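Local atomic coordinates of enoyl-[acyl-carrier-protein] reductase [FMN] (Thermotoga maritima, PDB entry 5GVJ), a protein that probably catalyses the NADH-dependent reduction of enoyl-[acyl-carrier-protein] in fatty acid synthesis, with FMN as its cofactor. Residues His15-Gly20 and Asp296-Phe301; Pro117-Asp122 and Arg126-Ala131; Val136-Met141 and Asn157-Ser162; Ala180-Phe183 and Ala189-Met192. The protein carries 1 engineered substitution. All coordinates share one frame; numbering follows the deposited sequence.

All four contacts pack a helix on the parallel sheet of a TIM-barrel fold. Interaction 1 brings together strand 17-18 and helix 290-309, from opposite ends of the chain. Interactions 2, 3 and 4 follow one another between them. Interactions 2 and 3, with centres about 9 Å apart, lie on neighbouring strands 114-119 and 136-139; strand 167-170 separates them from strand 189-191 of interaction 4. Interactions 1 and 4, with centres about 8 Å apart, lie on neighbouring strands 17-18 and 189-191 of the same sheet, whereas interactions 1 and 2 are about 24 Å apart between centres. Glu139 of interaction 3 and Gln191 of interaction 4 belong to the FMN site, so these strands help to build it.

Interaction 1: His15-Gly20 and Asp296-Phe301; sequences HPILMG and DILKEF
Ile17 and His15 meet Leu298 and Ile297 at the seam of a TIM-barrel fold, where the first strand receives a helix from the C-terminal part of the chain. The contact is buried and wholly made by side chains. No hydrogen bond crosses it.

Leu298 is the residue common to both halves. Its two methyl branches go to different partners. CD2 of Leu298 approaches the His15 ring on the ND1 side, with His15 ND1 at 3.4 Å and His15 CE1 at 3.5 Å. The approach is oblique to the ring, and the two side chains cross at about a right angle. CD1 of Leu298 turns to the strand instead and lies 3.6 Å from Ile17 CD1. That same Ile17 methyl also meets Ile297 CG2 at 3.8 Å, so it touches two successive residues of the helix. Ile17 CG1 stands anti to the carbonyl carbon (chi1 -62°) and the chain then runs extended (chi2 174°), which carries CD1 out to the helix. Just before Ile17, Pro16 forms the centre of an inverse gamma turn.

Strand 17-18 pairs with strand 189-191 through backbone bonds of Pro16 and Leu18 to Val190. Ile17 also packs on Phe196 of helix 193-197. Ile297 rests on Met179 of helix 176-185, so helix 290-309 bridges the first strand and that helix.

Interaction 2: Pro117-Asp122 and Arg126-Ala131; sequences PVVASD and RMVERA
Pro117 and Val128 form the close apolar part of this contact, while Asp122, itself buried, and the partly exposed Arg126 make the polar side near the helix start. Pro117 CG lies 3.9 Å from Val128 CB and is nearly as close to both Val128 methyls. The proline ring therefore meets the branch point of the valine, and the two side chains slide past each other in opposite directions. Val128 CG1 is anti to the carbonyl carbon (chi1 -60°), which leaves CG2 between the backbone N and the carbonyl carbon. From there Val128 CG2 reaches Val119 CG1 more loosely, at 4.3 Å. Pro117, Val119 and Val128 are all buried.

The two segments belong to one beta-alpha-beta unit, made of strand 114-119, helix 122-130 and strand 136-139. Val128 is one of the helix residues that face the sheet, and it also packs on Val136 of the next strand. Ser121 is the N-cap of the helix, with its OG bonded to Leu124 N.

On the polar side, Arg126 N gives the first-turn helix bond to Asp122 O at 3.1 Å, with an N-H...O angle of 165°. The same carbonyl oxygen lies over one face of the Arg126 guanidinium, 3.9 Å above its plane. The Asp122 carboxylate and this guanidinium are placed as a salt bridge, but too close together in the model, so its geometry is doubtful. Asp122 OD1 is also hydrogen-bonded to Ser162 OG of helix 152-162.

Interaction 3: Val136-Met141 and Asn157-Ser162; sequences VIAEGM and NKVSRS
Val159 sets its two methyls against Val136 and Ala138, and so packs helix 152-162 on strand 136-139 of the TIM barrel. The contact between the segments is purely apolar. Val136 and Val159 reach toward each other tip to tip, with Val136 CG2 at 4.0 Å from Val159 CG1. The other branch, Val159 CG2, lies 4.3 Å from Ala138 CB. Val159 CG1 stands anti to the backbone N (chi1 168°), a turn that gives each methyl its own strand residue. Val136 and Ala138 are two apart on the strand and both point to the helix, while Ile137 between them points away. Glu139, an FMN-binding residue, ends the same strand. Val159 packs further on Val167 of strand 167-170 and on Ala125 of helix 122-130.

Polar interactions lie on other sides of the helix. Arg161 NH2 forms salt bridges with Glu300 and Asp175 of the second subunit, and Asn157 ND2 is hydrogen-bonded to the same Asp175. These link the helix to the dimer interface. Within the helix, Arg161 NE bonds to Asn157 OD1 at 2.7 Å, with an N-H...O angle of 157°, in the carbonyl plane and near the guanidinium plane.

Interaction 4: Ala180-Phe183 and Ala189-Met192; sequences AAAF and AVQM
Ala182 and Phe183 meet Val190 and Ala189 in different ways: the alanine points at the strand, while the phenylalanine reaches it with the far end of its ring. Ala182 CB meets Val190 CG1 at 3.6 Å. Val190 points back toward the helix. Its CG1 is anti to the carbonyl carbon (chi1 -68°), which lays that methyl against the alanine. The same Val190 CG1 stands at the edge of the Phe183 ring, near its plane, 4.3 Å from Phe183 CE1. Phe183 CE1 also lies 3.5 Å from Ala189 N, in an approach oblique to the ring. Ala189 turns its own methyl away from the helix, so it is met through its main chain. Phe183 also makes edge-to-face ring contacts with Phe301 of helix 290-309 and with Tyr311 of the second subunit. An alanine in place of Phe183 is likely to leave a gap beside Ala189 and Val190 and to deprive Phe301 and that Tyr311 of their aromatic partner. Helix 176-185 packing on strand 189-191 completes a beta-alpha-beta unit begun by strand 167-170, as in the successive beta-alpha repeats of a TIM barrel, and Gln191 on this strand belongs to the FMN site.

Interaction 1: His15-Gly20 and Asp296-Phe301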
loop_
_atom_site.group_PDB
_atom_site.type_symbol
_atom_site.label_atom_id
_atom_site.label_comp_id
_atom_site.label_asym_id
_atom_site.label_seq_id
_atom_site.Cartn_x
_atom_site.Cartn_y
_atom_site.Cartn_z
ATOM N N HIS A 15 23.774 -3.705 -2.018
ATOM C CA HIS A 15 22.468 -3.934 -1.422
ATOM C C HIS A 15 21.375 -3.334 -2.299
ATOM O O HIS A 15 21.569 -2.265 -2.881
ATOM C CB HIS A 15 22.346 -3.323 -0.012
ATOM C CG HIS A 15 23.494 -3.637 0.892
ATOM N ND1 HIS A 15 23.806 -4.920 1.278
ATOM C CD2 HIS A 15 24.406 -2.828 1.488
ATOM C CE1 HIS A 15 24.865 -4.893 2.070
ATOM N NE2 HIS A 15 25.246 -3.637 2.214
ATOM N N PRO A 16 20.203 -3.987 -2.387
ATOM C CA PRO A 16 19.116 -3.506 -3.262
ATOM C C PRO A 16 18.284 -2.412 -2.596
ATOM O O PRO A 16 17.065 -2.525 -2.452
ATOM C CB PRO A 16 18.308 -4.788 -3.497
ATOM C CG PRO A 16 18.418 -5.487 -2.129
ATOM C CD PRO A 16 19.852 -5.239 -1.698
ATOM N N ILE A 17 18.959 -1.348 -2.164
ATOM C CA ILE A 17 18.376 -0.312 -1.321
ATOM C C ILE A 17 18.794 1.045 -1.871
ATOM O O ILE A 17 19.992 1.316 -2.000
ATOM C CB ILE A 17 18.821 -0.475 0.143
ATOM C CG1 ILE A 17 18.331 -1.827 0.690
ATOM C CG2 ILE A 17 18.305 0.674 0.997
ATOM C CD1 ILE A 17 18.850 -2.152 2.107
ATOM N N LEU A 18 17.814 1.884 -2.227
ATOM C CA LEU A 18 18.073 3.251 -2.667
ATOM C C LEU A 18 17.541 4.236 -1.635
ATOM O O LEU A 18 16.555 3.959 -0.955
ATOM C CB LEU A 18 17.413 3.577 -4.022
ATOM C CG LEU A 18 17.350 2.643 -5.231
ATOM C CD1 LEU A 18 16.971 3.441 -6.496
ATOM C CD2 LEU A 18 18.587 1.813 -5.441
ATOM N N MET A 19 18.212 5.385 -1.509
ATOM C CA MET A 19 17.647 6.518 -0.790
ATOM C C MET A 19 16.774 7.324 -1.753
ATOM O O MET A 19 16.705 7.035 -2.946
ATOM C CB MET A 19 18.755 7.395 -0.168
ATOM C CG MET A 19 19.483 8.281 -1.150
ATOM S SD MET A 19 20.763 9.338 -0.392
ATOM C CE MET A 19 19.930 10.918 -0.376
ATOM N N GLY A 20 16.103 8.348 -1.230
ATOM C CA GLY A 20 15.168 9.105 -2.049
ATOM C C GLY A 20 15.743 10.097 -3.050
ATOM O O GLY A 20 15.326 10.129 -4.214
ATOM N N ASP A 296 19.877 -3.412 9.778
ATOM C CA ASP A 296 18.596 -3.858 10.329
ATOM C C ASP A 296 17.631 -4.284 9.222
ATOM O O ASP A 296 16.853 -5.233 9.404
ATOM C CB ASP A 296 17.970 -2.749 11.171
ATOM C CG ASP A 296 18.808 -2.379 12.383
ATOM O OD1 ASP A 296 19.648 -3.195 12.836
ATOM O OD2 ASP A 296 18.605 -1.257 12.886
ATOM N N ILE A 297 17.637 -3.567 8.088
ATOM C CA ILE A 297 16.790 -3.955 6.952
ATOM C C ILE A 297 17.101 -5.383 6.533
ATOM O O ILE A 297 16.204 -6.221 6.377
ATOM C CB ILE A 297 16.987 -3.007 5.753
ATOM C CG1 ILE A 297 16.575 -1.561 6.031
ATOM C CG2 ILE A 297 16.262 -3.551 4.514
ATOM C CD1 ILE A 297 15.471 -1.419 6.971
ATOM N N LEU A 298 18.381 -5.661 6.300
ATOM C CA LEU A 298 18.789 -6.958 5.776
ATOM C C LEU A 298 18.464 -8.074 6.757
ATOM O O LEU A 298 18.015 -9.158 6.360
ATOM C CB LEU A 298 20.287 -6.927 5.455
ATOM C CG LEU A 298 20.732 -6.445 4.066
ATOM C CD1 LEU A 298 19.829 -5.380 3.490
ATOM C CD2 LEU A 298 22.177 -5.936 4.090
ATOM N N LYS A 299 18.680 -7.827 8.046
ATOM C CA LYS A 299 18.407 -8.847 9.050
ATOM C C LYS A 299 16.921 -9.164 9.100
ATOM O O LYS A 299 16.520 -10.330 9.099
ATOM C CB LYS A 299 18.903 -8.373 10.421
ATOM C CG LYS A 299 18.702 -9.375 11.543
ATOM C CD LYS A 299 19.442 -8.916 12.806
ATOM C CE LYS A 299 19.252 -9.878 13.973
ATOM N NZ LYS A 299 17.826 -9.920 14.420
ATOM N N GLU A 300 16.088 -8.127 9.134
ATOM C CA GLU A 300 14.653 -8.334 9.223
ATOM C C GLU A 300 14.093 -8.906 7.928
ATOM O O GLU A 300 13.155 -9.711 7.969
ATOM C CB GLU A 300 13.969 -7.013 9.578
ATOM C CG GLU A 300 12.457 -7.126 9.748
ATOM C CD GLU A 300 11.838 -5.847 10.293
ATOM O OE1 GLU A 300 11.871 -5.647 11.525
ATOM O OE2 GLU A 300 11.328 -5.038 9.489
ATOM N N PHE A 301 14.654 -8.516 6.778
ATOM C CA PHE A 301 14.236 -9.110 5.510
ATOM C C PHE A 301 14.408 -10.623 5.552
ATOM O O PHE A 301 13.481 -11.378 5.234
ATOM C CB PHE A 301 15.040 -8.500 4.358
ATOM C CG PHE A 301 14.870 -9.229 3.049
ATOM C CD1 PHE A 301 13.833 -8.906 2.189
ATOM C CD2 PHE A 301 15.744 -10.245 2.685
ATOM C CE1 PHE A 301 13.677 -9.578 0.978
ATOM C CE2 PHE A 301 15.590 -10.917 1.492
ATOM C CZ PHE A 301 14.550 -10.589 0.641
#

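Interaction 2: Pro117-Asp122 and Arg126-Ala131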
loop_
_atom_site.group_PDB
_atom_site.type_symbol
_atom_site.label_atom_id
_atom_site.label_comp_id
_atom_site.label_asym_id
_atom_site.label_seq_id
_atom_site.Cartn_x
_atom_site.Cartn_y
_atom_site.Cartn_z
ATOM N N PRO A 117 13.399 5.894 -14.513
ATOM C CA PRO A 117 12.314 6.850 -14.262
ATOM C C PRO A 117 11.467 6.420 -13.074
ATOM O O PRO A 117 11.293 5.230 -12.815
ATOM C CB PRO A 117 11.485 6.805 -15.560
ATOM C CG PRO A 117 12.356 6.137 -16.582
ATOM C CD PRO A 117 13.226 5.188 -15.789
ATOM N N VAL A 118 10.938 7.403 -12.353
ATOM C CA VAL A 118 9.937 7.157 -11.313
ATOM C C VAL A 118 8.562 7.261 -11.961
ATOM O O VAL A 118 8.291 8.211 -12.703
ATOM C CB VAL A 118 10.088 8.153 -10.146
ATOM C CG1 VAL A 118 9.074 7.870 -9.045
ATOM C CG2 VAL A 118 11.510 8.112 -9.567
ATOM N N VAL A 119 7.706 6.268 -11.727
ATOM C CA VAL A 119 6.391 6.227 -12.355
ATOM C C VAL A 119 5.336 6.007 -11.281
ATOM O O VAL A 119 5.598 5.402 -10.239
ATOM C CB VAL A 119 6.287 5.132 -13.441
ATOM C CG1 VAL A 119 7.373 5.318 -14.504
ATOM C CG2 VAL A 119 6.382 3.752 -12.819
ATOM N N ALA A 120 4.142 6.541 -11.527
ATOM C CA ALA A 120 2.997 6.299 -10.661
ATOM C C ALA A 120 1.893 5.585 -11.419
ATOM O O ALA A 120 0.756 5.492 -10.931
ATOM C CB ALA A 120 2.495 7.618 -10.059
ATOM N N SER A 121 2.200 5.062 -12.600
ATOM C CA SER A 121 1.181 4.405 -13.389
ATOM C C SER A 121 1.780 3.212 -14.108
ATOM O O SER A 121 2.986 3.127 -14.348
ATOM C CB SER A 121 0.544 5.359 -14.404
ATOM O OG SER A 121 1.499 5.754 -15.376
ATOM N N ASP A 122 0.887 2.298 -14.457
ATOM C CA ASP A 122 1.228 1.140 -15.259
ATOM C C ASP A 122 1.552 1.540 -16.696
ATOM O O ASP A 122 2.482 1.001 -17.310
ATOM C CB ASP A 122 0.043 0.180 -15.210
ATOM C CG ASP A 122 0.296 -1.073 -15.958
ATOM O OD1 ASP A 122 1.401 -1.632 -15.809
ATOM O OD2 ASP A 122 -0.615 -1.510 -16.692
ATOM N N ARG A 126 5.200 1.033 -18.844
ATOM C CA ARG A 126 5.388 0.356 -20.123
ATOM C C ARG A 126 5.983 1.292 -21.169
ATOM O O ARG A 126 6.806 0.871 -21.986
ATOM C CB ARG A 126 4.075 -0.233 -20.629
ATOM C CG ARG A 126 3.446 -1.238 -19.716
ATOM C CD ARG A 126 2.355 -1.943 -20.482
ATOM N NE ARG A 126 1.176 -1.092 -20.534
ATOM C CZ ARG A 126 0.179 -1.144 -19.661
ATOM N NH1 ARG A 126 0.196 -2.048 -18.690
ATOM N NH2 ARG A 126 -0.850 -0.309 -19.785
ATOM N N MET A 127 5.583 2.565 -21.155
ATOM C CA MET A 127 6.130 3.526 -22.111
ATOM C C MET A 127 7.636 3.698 -21.937
ATOM O O MET A 127 8.393 3.676 -22.917
ATOM C CB MET A 127 5.415 4.869 -21.959
ATOM C CG MET A 127 3.927 4.812 -22.320
ATOM S SD MET A 127 3.167 6.447 -22.458
ATOM C CE MET A 127 2.989 6.971 -20.765
ATOM N N VAL A 128 8.099 3.873 -20.695
ATOM C CA VAL A 128 9.525 4.129 -20.505
ATOM C C VAL A 128 10.341 2.859 -20.737
ATOM O O VAL A 128 11.479 2.928 -21.223
ATOM C CB VAL A 128 9.798 4.750 -19.120
ATOM C CG1 VAL A 128 9.053 6.073 -18.963
ATOM C CG2 VAL A 128 9.411 3.800 -18.012
ATOM N N GLU A 129 9.777 1.681 -20.436
ATOM C CA GLU A 129 10.435 0.441 -20.849
ATOM C C GLU A 129 10.669 0.430 -22.355
ATOM O O GLU A 129 11.777 0.134 -22.821
ATOM C CB GLU A 129 9.619 -0.791 -20.444
ATOM C CG GLU A 129 10.337 -2.078 -20.828
ATOM C CD GLU A 129 9.611 -3.346 -20.439
ATOM O OE1 GLU A 129 10.269 -4.291 -19.957
ATOM O OE2 GLU A 129 8.390 -3.405 -20.631
ATOM N N ARG A 130 9.626 0.750 -23.130
ATOM C CA ARG A 130 9.740 0.765 -24.590
ATOM C C ARG A 130 10.836 1.719 -25.047
ATOM O O ARG A 130 11.598 1.410 -25.973
ATOM C CB ARG A 130 8.398 1.169 -25.207
ATOM C CG ARG A 130 7.640 0.052 -25.902
ATOM C CD ARG A 130 6.322 0.548 -26.517
ATOM N NE ARG A 130 5.199 0.473 -25.579
ATOM C CZ ARG A 130 4.516 1.527 -25.130
ATOM N NH1 ARG A 130 4.826 2.756 -25.544
ATOM N NH2 ARG A 130 3.518 1.352 -24.267
ATOM N N ALA A 131 10.937 2.874 -24.397
ATOM C CA ALA A 131 11.898 3.913 -24.743
ATOM C C ALA A 131 13.306 3.637 -24.216
ATOM O O ALA A 131 14.202 4.458 -24.439
ATOM C CB ALA A 131 11.399 5.262 -24.216
#

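Interaction 3: Val136-Met141 and Asn157-Ser162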
loop_
_atom_site.group_PDB
_atom_site.type_symbol
_atom_site.label_atom_id
_atom_site.label_comp_id
_atom_site.label_asym_id
_atom_site.label_seq_id
_atom_site.Cartn_x
_atom_site.Cartn_y
_atom_site.Cartn_z
ATOM N N VAL A 136 12.574 0.723 -13.412
ATOM C CA VAL A 136 11.605 1.752 -13.057
ATOM C C VAL A 136 11.374 1.720 -11.564
ATOM O O VAL A 136 11.405 0.656 -10.935
ATOM C CB VAL A 136 10.260 1.606 -13.803
ATOM C CG1 VAL A 136 10.472 1.737 -15.287
ATOM C CG2 VAL A 136 9.598 0.287 -13.453
ATOM N N ILE A 137 11.166 2.899 -11.001
ATOM C CA ILE A 137 10.743 3.051 -9.623
ATOM C C ILE A 137 9.234 3.224 -9.656
ATOM O O ILE A 137 8.718 4.144 -10.308
ATOM C CB ILE A 137 11.436 4.246 -8.949
ATOM C CG1 ILE A 137 12.952 4.002 -8.824
ATOM C CG2 ILE A 137 10.843 4.489 -7.558
ATOM C CD1 ILE A 137 13.786 5.280 -8.740
ATOM N N ALA A 138 8.520 2.315 -9.003
ATOM C CA ALA A 138 7.074 2.401 -8.893
ATOM C C ALA A 138 6.800 3.040 -7.544
ATOM O O ALA A 138 7.041 2.426 -6.504
ATOM C CB ALA A 138 6.431 1.022 -9.016
ATOM N N GLU A 139 6.344 4.280 -7.552
ATOM C CA GLU A 139 6.238 5.055 -6.321
ATOM C C GLU A 139 4.777 5.183 -5.915
ATOM O O GLU A 139 4.010 5.898 -6.569
ATOM C CB GLU A 139 6.876 6.432 -6.496
ATOM C CG GLU A 139 6.778 7.284 -5.247
ATOM C CD GLU A 139 7.526 8.594 -5.395
ATOM O OE1 GLU A 139 6.939 9.573 -5.894
ATOM O OE2 GLU A 139 8.709 8.626 -5.023
ATOM N N GLY A 140 4.400 4.511 -4.826
ATOM C CA GLY A 140 3.046 4.620 -4.319
ATOM C C GLY A 140 2.786 5.948 -3.632
ATOM O O GLY A 140 3.695 6.633 -3.143
ATOM N N MET A 141 1.502 6.319 -3.602
ATOM C CA MET A 141 1.072 7.621 -3.092
ATOM C C MET A 141 1.197 7.765 -1.577
ATOM O O MET A 141 0.909 8.854 -1.067
ATOM C CB MET A 141 -0.373 7.886 -3.513
ATOM C CG MET A 141 -1.333 6.815 -3.067
ATOM S SD MET A 141 -2.138 7.310 -1.540
ATOM C CE MET A 141 -3.230 8.594 -2.165
ATOM N N ASN A 157 2.652 -4.353 -7.734
ATOM C CA ASN A 157 2.145 -5.603 -8.292
ATOM C C ASN A 157 1.845 -5.444 -9.776
ATOM O O ASN A 157 2.319 -6.230 -10.601
ATOM C CB ASN A 157 0.895 -6.025 -7.512
ATOM C CG ASN A 157 0.368 -7.403 -7.913
ATOM O OD1 ASN A 157 0.802 -7.993 -8.902
ATOM N ND2 ASN A 157 -0.573 -7.924 -7.119
ATOM N N LYS A 158 1.074 -4.414 -10.137
ATOM C CA LYS A 158 0.666 -4.273 -11.534
ATOM C C LYS A 158 1.855 -3.924 -12.418
ATOM O O LYS A 158 2.014 -4.484 -13.508
ATOM C CB LYS A 158 -0.422 -3.205 -11.664
ATOM C CG LYS A 158 -0.868 -2.932 -13.099
ATOM C CD LYS A 158 -1.467 -4.189 -13.739
ATOM C CE LYS A 158 -2.186 -3.864 -15.046
ATOM N NZ LYS A 158 -2.405 -5.083 -15.880
ATOM N N VAL A 159 2.709 -3.014 -11.956
ATOM C CA VAL A 159 3.852 -2.589 -12.764
ATOM C C VAL A 159 4.791 -3.761 -13.018
ATOM O O VAL A 159 5.213 -3.999 -14.153
ATOM C CB VAL A 159 4.575 -1.408 -12.093
ATOM C CG1 VAL A 159 5.935 -1.145 -12.750
ATOM C CG2 VAL A 159 3.718 -0.155 -12.172
ATOM N N SER A 160 5.132 -4.521 -11.967
ATOM C CA SER A 160 6.060 -5.629 -12.171
ATOM C C SER A 160 5.496 -6.663 -13.142
ATOM O O SER A 160 6.249 -7.276 -13.905
ATOM C CB SER A 160 6.427 -6.280 -10.837
ATOM O OG SER A 160 5.289 -6.778 -10.160
ATOM N N ARG A 161 4.184 -6.867 -13.137
ATOM C CA ARG A 161 3.596 -7.791 -14.101
ATOM C C ARG A 161 3.626 -7.246 -15.524
ATOM O O ARG A 161 3.581 -8.038 -16.475
ATOM C CB ARG A 161 2.162 -8.116 -13.700
ATOM C CG ARG A 161 2.073 -8.920 -12.424
ATOM C CD ARG A 161 0.638 -9.301 -12.145
ATOM N NE ARG A 161 0.483 -9.890 -10.818
ATOM C CZ ARG A 161 0.478 -11.197 -10.575
ATOM N NH1 ARG A 161 0.625 -12.065 -11.571
ATOM N NH2 ARG A 161 0.309 -11.634 -9.336
ATOM N N SER A 162 3.713 -5.924 -15.693
ATOM C CA SER A 162 3.608 -5.313 -17.015
ATOM C C SER A 162 4.933 -5.163 -17.746
ATOM O O SER A 162 4.917 -5.011 -18.970
ATOM C CB SER A 162 2.982 -3.924 -16.922
ATOM O OG SER A 162 1.663 -3.970 -16.434
#

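Interaction 4: Ala180-Phe183 and Ala189-Met192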
loop_
_atom_site.group_PDB
_atom_site.type_symbol
_atom_site.label_atom_id
_atom_site.label_comp_id
_atom_site.label_asym_id
_atom_site.label_seq_id
_atom_site.Cartn_x
_atom_site.Cartn_y
_atom_site.Cartn_z
ATOM N N ALA A 180 10.675 -7.193 2.205
ATOM C CA ALA A 180 10.172 -8.507 1.818
ATOM C C ALA A 180 8.808 -8.392 1.152
ATOM O O ALA A 180 8.558 -9.030 0.123
ATOM C CB ALA A 180 10.109 -9.434 3.034
ATOM N N ALA A 181 7.926 -7.562 1.711
ATOM C CA ALA A 181 6.622 -7.325 1.102
ATOM C C ALA A 181 6.752 -6.781 -0.314
ATOM O O ALA A 181 6.043 -7.228 -1.219
ATOM C CB ALA A 181 5.823 -6.355 1.962
ATOM N N ALA A 182 7.647 -5.804 -0.524
ATOM C CA ALA A 182 7.846 -5.261 -1.865
ATOM C C ALA A 182 8.332 -6.336 -2.825
ATOM O O ALA A 182 7.861 -6.425 -3.965
ATOM C CB ALA A 182 8.840 -4.097 -1.826
ATOM N N PHE A 183 9.274 -7.163 -2.378
ATOM C CA PHE A 183 9.782 -8.235 -3.227
ATOM C C PHE A 183 8.685 -9.242 -3.556
ATOM O O PHE A 183 8.615 -9.764 -4.680
ATOM C CB PHE A 183 10.966 -8.911 -2.526
ATOM C CG PHE A 183 12.274 -8.169 -2.686
ATOM C CD1 PHE A 183 12.308 -6.782 -2.693
ATOM C CD2 PHE A 183 13.461 -8.864 -2.831
ATOM C CE1 PHE A 183 13.509 -6.099 -2.850
ATOM C CE2 PHE A 183 14.667 -8.187 -2.977
ATOM C CZ PHE A 183 14.683 -6.806 -2.986
ATOM N N ALA A 189 14.156 -4.220 -5.754
ATOM C CA ALA A 189 14.865 -3.324 -4.846
ATOM C C ALA A 189 13.825 -2.414 -4.208
ATOM O O ALA A 189 12.644 -2.443 -4.568
ATOM C CB ALA A 189 15.963 -2.521 -5.566
ATOM N N VAL A 190 14.261 -1.622 -3.228
ATOM C CA VAL A 190 13.358 -0.687 -2.570
ATOM C C VAL A 190 14.051 0.657 -2.428
ATOM O O VAL A 190 15.272 0.737 -2.285
ATOM C CB VAL A 190 12.881 -1.196 -1.187
ATOM C CG1 VAL A 190 11.962 -2.418 -1.354
ATOM C CG2 VAL A 190 14.065 -1.532 -0.287
ATOM N N GLN A 191 13.253 1.715 -2.465
ATOM C CA GLN A 191 13.719 3.070 -2.222
ATOM C C GLN A 191 13.012 3.575 -0.971
ATOM O O GLN A 191 11.793 3.420 -0.847
ATOM C CB GLN A 191 13.440 3.966 -3.432
ATOM C CG GLN A 191 13.867 5.402 -3.239
ATOM C CD GLN A 191 13.623 6.217 -4.484
ATOM O OE1 GLN A 191 12.542 6.146 -5.074
ATOM N NE2 GLN A 191 14.640 6.970 -4.916
ATOM N N MET A 192 13.776 4.134 -0.017
ATOM C CA MET A 192 13.239 4.468 1.310
ATOM C C MET A 192 13.591 5.909 1.647
ATOM O O MET A 192 14.482 6.148 2.470
ATOM C CB MET A 192 13.783 3.517 2.384
ATOM C CG MET A 192 13.606 2.037 2.130
ATOM S SD MET A 192 14.064 1.181 3.656
ATOM C CE MET A 192 14.066 -0.523 3.130
#